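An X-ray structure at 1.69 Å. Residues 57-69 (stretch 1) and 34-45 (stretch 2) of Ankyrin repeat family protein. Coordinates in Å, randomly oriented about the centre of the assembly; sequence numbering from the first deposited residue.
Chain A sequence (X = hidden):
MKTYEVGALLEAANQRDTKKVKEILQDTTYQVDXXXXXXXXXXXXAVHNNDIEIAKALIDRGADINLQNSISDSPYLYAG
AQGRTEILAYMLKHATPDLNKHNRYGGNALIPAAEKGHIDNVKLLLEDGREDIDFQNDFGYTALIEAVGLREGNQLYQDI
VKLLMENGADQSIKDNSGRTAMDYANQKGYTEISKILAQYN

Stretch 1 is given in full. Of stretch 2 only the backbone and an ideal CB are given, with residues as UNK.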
# COMPACT_ATOMS: atom_id res chain seq x y z
N ALA A 57 11.76 4.69 -13.51
CA ALA A 57 12.17 4.30 -14.87
C ALA A 57 11.27 3.21 -15.46
O ALA A 57 10.91 3.25 -16.65
CB ALA A 57 13.63 3.84 -14.90
N LEU A 58 10.90 2.24 -14.64
CA LEU A 58 10.10 1.11 -15.09
C LEU A 58 8.66 1.55 -15.35
O LEU A 58 8.05 1.14 -16.34
CB LEU A 58 10.15 -0.04 -14.07
CG LEU A 58 11.50 -0.78 -14.04
CD1 LEU A 58 11.65 -1.62 -12.78
CD2 LEU A 58 11.66 -1.64 -15.29
N ILE A 59 8.13 2.38 -14.46
CA ILE A 59 6.78 2.90 -14.63
C ILE A 59 6.68 3.74 -15.91
O ILE A 59 5.70 3.66 -16.65
CB ILE A 59 6.31 3.72 -13.41
CG1 ILE A 59 6.08 2.77 -12.23
CG2 ILE A 59 5.03 4.45 -13.72
CD1 ILE A 59 6.04 3.49 -10.86
N ASP A 60 7.70 4.55 -16.18
CA ASP A 60 7.73 5.34 -17.41
C ASP A 60 7.78 4.46 -18.66
O ASP A 60 7.34 4.86 -19.72
CB ASP A 60 8.94 6.29 -17.42
CG ASP A 60 8.81 7.45 -16.43
OD1 ASP A 60 7.73 7.62 -15.81
OD2 ASP A 60 9.80 8.19 -16.29
N ARG A 61 8.37 3.27 -18.54
CA ARG A 61 8.44 2.33 -19.67
C ARG A 61 7.25 1.38 -19.74
O ARG A 61 7.27 0.42 -20.50
CB ARG A 61 9.74 1.51 -19.62
CG ARG A 61 10.89 2.14 -20.37
CD ARG A 61 10.73 1.95 -21.89
NE ARG A 61 11.38 0.74 -22.38
CZ ARG A 61 10.74 -0.38 -22.71
NH1 ARG A 61 9.43 -0.45 -22.58
NH2 ARG A 61 11.41 -1.43 -23.16
N GLY A 62 6.24 1.63 -18.92
CA GLY A 62 4.98 0.90 -19.01
C GLY A 62 4.81 -0.32 -18.11
O GLY A 62 3.91 -1.11 -18.33
N ALA A 63 5.66 -0.45 -17.09
CA ALA A 63 5.55 -1.56 -16.14
C ALA A 63 4.17 -1.54 -15.46
O ALA A 63 3.63 -0.49 -15.13
CB ALA A 63 6.67 -1.48 -15.08
N ASP A 64 3.60 -2.72 -15.28
CA ASP A 64 2.24 -2.84 -14.73
C ASP A 64 2.29 -2.75 -13.20
O ASP A 64 2.83 -3.65 -12.55
CB ASP A 64 1.66 -4.18 -15.16
CG ASP A 64 0.20 -4.35 -14.77
OD1 ASP A 64 -0.37 -3.49 -14.07
OD2 ASP A 64 -0.37 -5.37 -15.20
N ILE A 65 1.75 -1.67 -12.64
CA ILE A 65 1.80 -1.48 -11.19
C ILE A 65 0.84 -2.43 -10.47
O ILE A 65 0.87 -2.56 -9.25
CB ILE A 65 1.50 -0.02 -10.77
CG1 ILE A 65 0.06 0.38 -11.14
CG2 ILE A 65 2.53 0.96 -11.37
CD1 ILE A 65 -0.49 1.54 -10.35
N ASN A 66 0.01 -3.13 -11.23
CA ASN A 66 -1.01 -4.01 -10.65
C ASN A 66 -0.71 -5.51 -10.79
O ASN A 66 -1.53 -6.34 -10.44
CB ASN A 66 -2.39 -3.70 -11.26
CG ASN A 66 -2.81 -2.27 -11.02
OD1 ASN A 66 -2.92 -1.84 -9.89
ND2 ASN A 66 -3.05 -1.51 -12.10
N LEU A 67 0.47 -5.85 -11.28
CA LEU A 67 0.79 -7.26 -11.53
C LEU A 67 1.21 -7.91 -10.21
O LEU A 67 2.28 -7.62 -9.68
CB LEU A 67 1.91 -7.38 -12.58
CG LEU A 67 2.09 -8.76 -13.25
CD1 LEU A 67 2.98 -8.68 -14.49
CD2 LEU A 67 2.64 -9.81 -12.30
N GLN A 68 0.35 -8.79 -9.70
CA GLN A 68 0.56 -9.38 -8.37
C GLN A 68 1.54 -10.55 -8.36
O GLN A 68 1.52 -11.41 -9.25
CB GLN A 68 -0.78 -9.84 -7.78
CG GLN A 68 -1.74 -8.72 -7.52
CD GLN A 68 -3.14 -9.22 -7.22
OE1 GLN A 68 -3.60 -9.15 -6.07
NE2 GLN A 68 -3.82 -9.71 -8.23
N ASN A 69 2.38 -10.59 -7.32
CA ASN A 69 3.25 -11.74 -7.14
C ASN A 69 2.55 -12.91 -6.46
O ASN A 69 1.34 -12.89 -6.27
CB ASN A 69 4.53 -11.35 -6.40
CG ASN A 69 4.29 -10.94 -4.96
OD1 ASN A 69 3.24 -11.22 -4.38
ND2 ASN A 69 5.27 -10.28 -4.36
N UNK A 34 8.70 -9.19 -17.18
CA UNK A 34 9.13 -10.56 -16.95
C UNK A 34 9.05 -10.88 -15.46
O UNK A 34 9.13 -9.97 -14.63
CB UNK A 34 10.55 -10.78 -17.48
N UNK A 35 8.87 -12.16 -15.11
CA UNK A 35 8.72 -12.53 -13.71
C UNK A 35 9.73 -13.59 -13.21
O UNK A 35 10.22 -14.42 -13.99
CB UNK A 35 7.30 -13.05 -13.49
N UNK A 36 10.02 -13.52 -11.92
CA UNK A 36 10.87 -14.50 -11.26
C UNK A 36 10.06 -15.64 -10.64
O UNK A 36 8.85 -15.74 -10.86
CB UNK A 36 11.71 -13.82 -10.18
N UNK A 37 10.72 -16.50 -9.88
CA UNK A 37 10.06 -17.70 -9.34
C UNK A 37 8.96 -17.38 -8.34
O UNK A 37 8.11 -18.23 -8.04
CB UNK A 37 11.10 -18.61 -8.67
N UNK A 38 8.98 -16.16 -7.80
CA UNK A 38 8.00 -15.71 -6.82
C UNK A 38 6.94 -14.80 -7.44
O UNK A 38 6.13 -14.19 -6.72
CB UNK A 38 8.71 -14.98 -5.68
N UNK A 39 6.95 -14.70 -8.76
CA UNK A 39 5.97 -13.89 -9.46
C UNK A 39 6.25 -12.40 -9.42
O UNK A 39 5.38 -11.60 -9.75
CB UNK A 39 4.58 -14.15 -8.87
N UNK A 40 7.45 -12.02 -8.98
CA UNK A 40 7.87 -10.62 -8.96
C UNK A 40 8.38 -10.12 -10.30
O UNK A 40 9.20 -10.77 -10.95
CB UNK A 40 8.96 -10.42 -7.90
N UNK A 41 7.90 -8.95 -10.73
CA UNK A 41 8.47 -8.24 -11.88
C UNK A 41 9.65 -7.39 -11.41
O UNK A 41 9.84 -7.23 -10.21
CB UNK A 41 7.42 -7.37 -12.57
N UNK A 42 10.43 -6.83 -12.36
CA UNK A 42 11.48 -5.90 -11.96
C UNK A 42 10.92 -4.75 -11.14
O UNK A 42 11.56 -4.33 -10.16
CB UNK A 42 12.21 -5.36 -13.19
N UNK A 43 9.72 -4.27 -11.49
CA UNK A 43 9.13 -3.17 -10.75
C UNK A 43 8.84 -3.59 -9.31
O UNK A 43 9.16 -2.87 -8.38
CB UNK A 43 7.85 -2.69 -11.44
N UNK A 44 8.25 -4.77 -9.13
CA UNK A 44 7.98 -5.24 -7.78
C UNK A 44 9.28 -5.37 -6.96
O UNK A 44 9.28 -5.04 -5.77
CB UNK A 44 7.25 -6.58 -7.83
N UNK A 45 10.37 -5.81 -7.58
CA UNK A 45 11.64 -5.93 -6.88
C UNK A 45 12.10 -4.55 -6.43
O UNK A 45 12.50 -4.35 -5.27
CB UNK A 45 12.70 -6.59 -7.77

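Position 34 has its CB directed away from stretch 1, with nothing of it nearby, so this contact sets no preference; the residue is Glu-34, whose carboxylate bonds elsewhere in the structure. At 35 the CB points toward stretch 1 but stops short of it, and the extended backbone suits a branched apolar residue. Val-35 fills it, its CG1 4.3 Å from Leu-67 CD2.

Positions 36 to 39 form a type I turn. Position 36 favours a short acceptor that can fold back on the turn: Asp-36 OD1 accepts from the backbone N of 38 at 2.8 Å and from the N of 40 at 2.9 Å. Position 37 is out of reach and suits most polar residues; it is Thr-37, whose OG1 donates to OE1 of 38 at 2.7 Å. At 38 the CB lies sideways with open space beyond, again a polar site. Glu-38 sends its side chain away from stretch 1, while its backbone O lies 3.3 Å from Asn-69 CB.

Position 39 is the most restrictive. Its phi is 78°, and an ideal CB would sit 3.3 Å from Asn-69 CA, so both the backbone and the neighbour call for glycine. Gly-39 lets the chains close to 4.2 Å between CA atoms, and its O meets Asn-69 CA at 3.4 Å in a CA-H...O contact.

At 40 the CB points away, yet the amide of Asn-69 is near enough for a polar side chain that bends back, such as Asn, Asp or a longer amide. Asn-40 does so: its OD1 accepts from Asn-69 ND2 at 2.9 Å, nearly straight at 165°.

Position 41 precedes a helix and faces Leu-67, so Ser, Thr or Asp could cap, with a methyl a bonus. Thr-41 supplies both: OG1 accepts from the N of 44 at 3.1 Å, and CG2 packs 3.7 Å from Leu-67 CD1. A water joins OG1 to Asp-64 O, 2.7 Å from each.

Position 42, in the first turn of the helix, tolerates proline and meets Leu-58; Ala would also suit. Pro-42 puts CB 3.9 Å from Leu-58 CD1.

Position 43 looks into an apolar pocket of Leu-58, Ile-59, Ala-63 and Ile-65, fit for Leu, Ile or Met. Leu-43 places CD2 3.8 Å from Ala-63 CB and 3.9 Å from Ile-65 CG2.

At 44 the CB faces Leu-67 O across a gap, suiting a polar donor. Asn-44 ND2 reaches that carbonyl through a water, 3.1 Å from ND2 and 2.9 Å from Leu-67 O.

Position 45 points sideways, out of contact; it is Ile-45.

Stretch 2 (34-45) EVDTEGNTPLNI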
# COMPACT_ATOMS: atom_id res chain seq x y z
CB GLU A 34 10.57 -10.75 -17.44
CG GLU A 34 11.57 -9.82 -16.77
CD GLU A 34 12.96 -9.93 -17.39
OE1 GLU A 34 13.08 -10.21 -18.61
OE2 GLU A 34 13.95 -9.74 -16.66
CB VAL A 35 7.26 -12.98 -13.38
CG1 VAL A 35 6.29 -11.79 -13.47
CG2 VAL A 35 6.83 -14.11 -14.28
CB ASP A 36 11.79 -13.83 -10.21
CG ASP A 36 11.04 -13.30 -8.99
OD1 ASP A 36 9.85 -13.62 -8.74
OD2 ASP A 36 11.67 -12.54 -8.23
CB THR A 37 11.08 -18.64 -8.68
OG1 THR A 37 11.85 -17.90 -7.73
CG2 THR A 37 12.02 -19.24 -9.72
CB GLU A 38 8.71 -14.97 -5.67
CG GLU A 38 9.08 -15.85 -4.48
CD GLU A 38 10.07 -16.93 -4.83
OE1 GLU A 38 11.11 -16.61 -5.45
OE2 GLU A 38 9.82 -18.11 -4.47
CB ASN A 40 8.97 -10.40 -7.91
CG ASN A 40 8.44 -10.39 -6.50
OD1 ASN A 40 7.41 -9.79 -6.21
ND2 ASN A 40 9.15 -11.06 -5.61
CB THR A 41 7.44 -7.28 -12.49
OG1 THR A 41 6.99 -6.38 -11.47
CG2 THR A 41 6.27 -8.02 -13.01
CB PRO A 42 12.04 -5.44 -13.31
CG PRO A 42 11.90 -6.65 -14.17
CD PRO A 42 10.55 -7.21 -13.78
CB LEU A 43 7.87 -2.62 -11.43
CG LEU A 43 7.14 -1.51 -10.63
CD1 LEU A 43 8.04 -0.30 -10.31
CD2 LEU A 43 5.86 -1.09 -11.37
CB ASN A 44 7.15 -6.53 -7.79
CG ASN A 44 6.06 -6.53 -6.70
OD1 ASN A 44 6.11 -5.75 -5.75
ND2 ASN A 44 5.09 -7.42 -6.83
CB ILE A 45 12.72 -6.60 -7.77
CG1 ILE A 45 12.38 -8.08 -7.99
CG2 ILE A 45 14.12 -6.48 -7.13
CD1 ILE A 45 13.10 -8.71 -9.12
O HOH W 1 4.95 -8.74 -9.58
O HOH W 2 2.76 -13.11 -10.94
O HOH W 3 5.32 -4.70 -12.80
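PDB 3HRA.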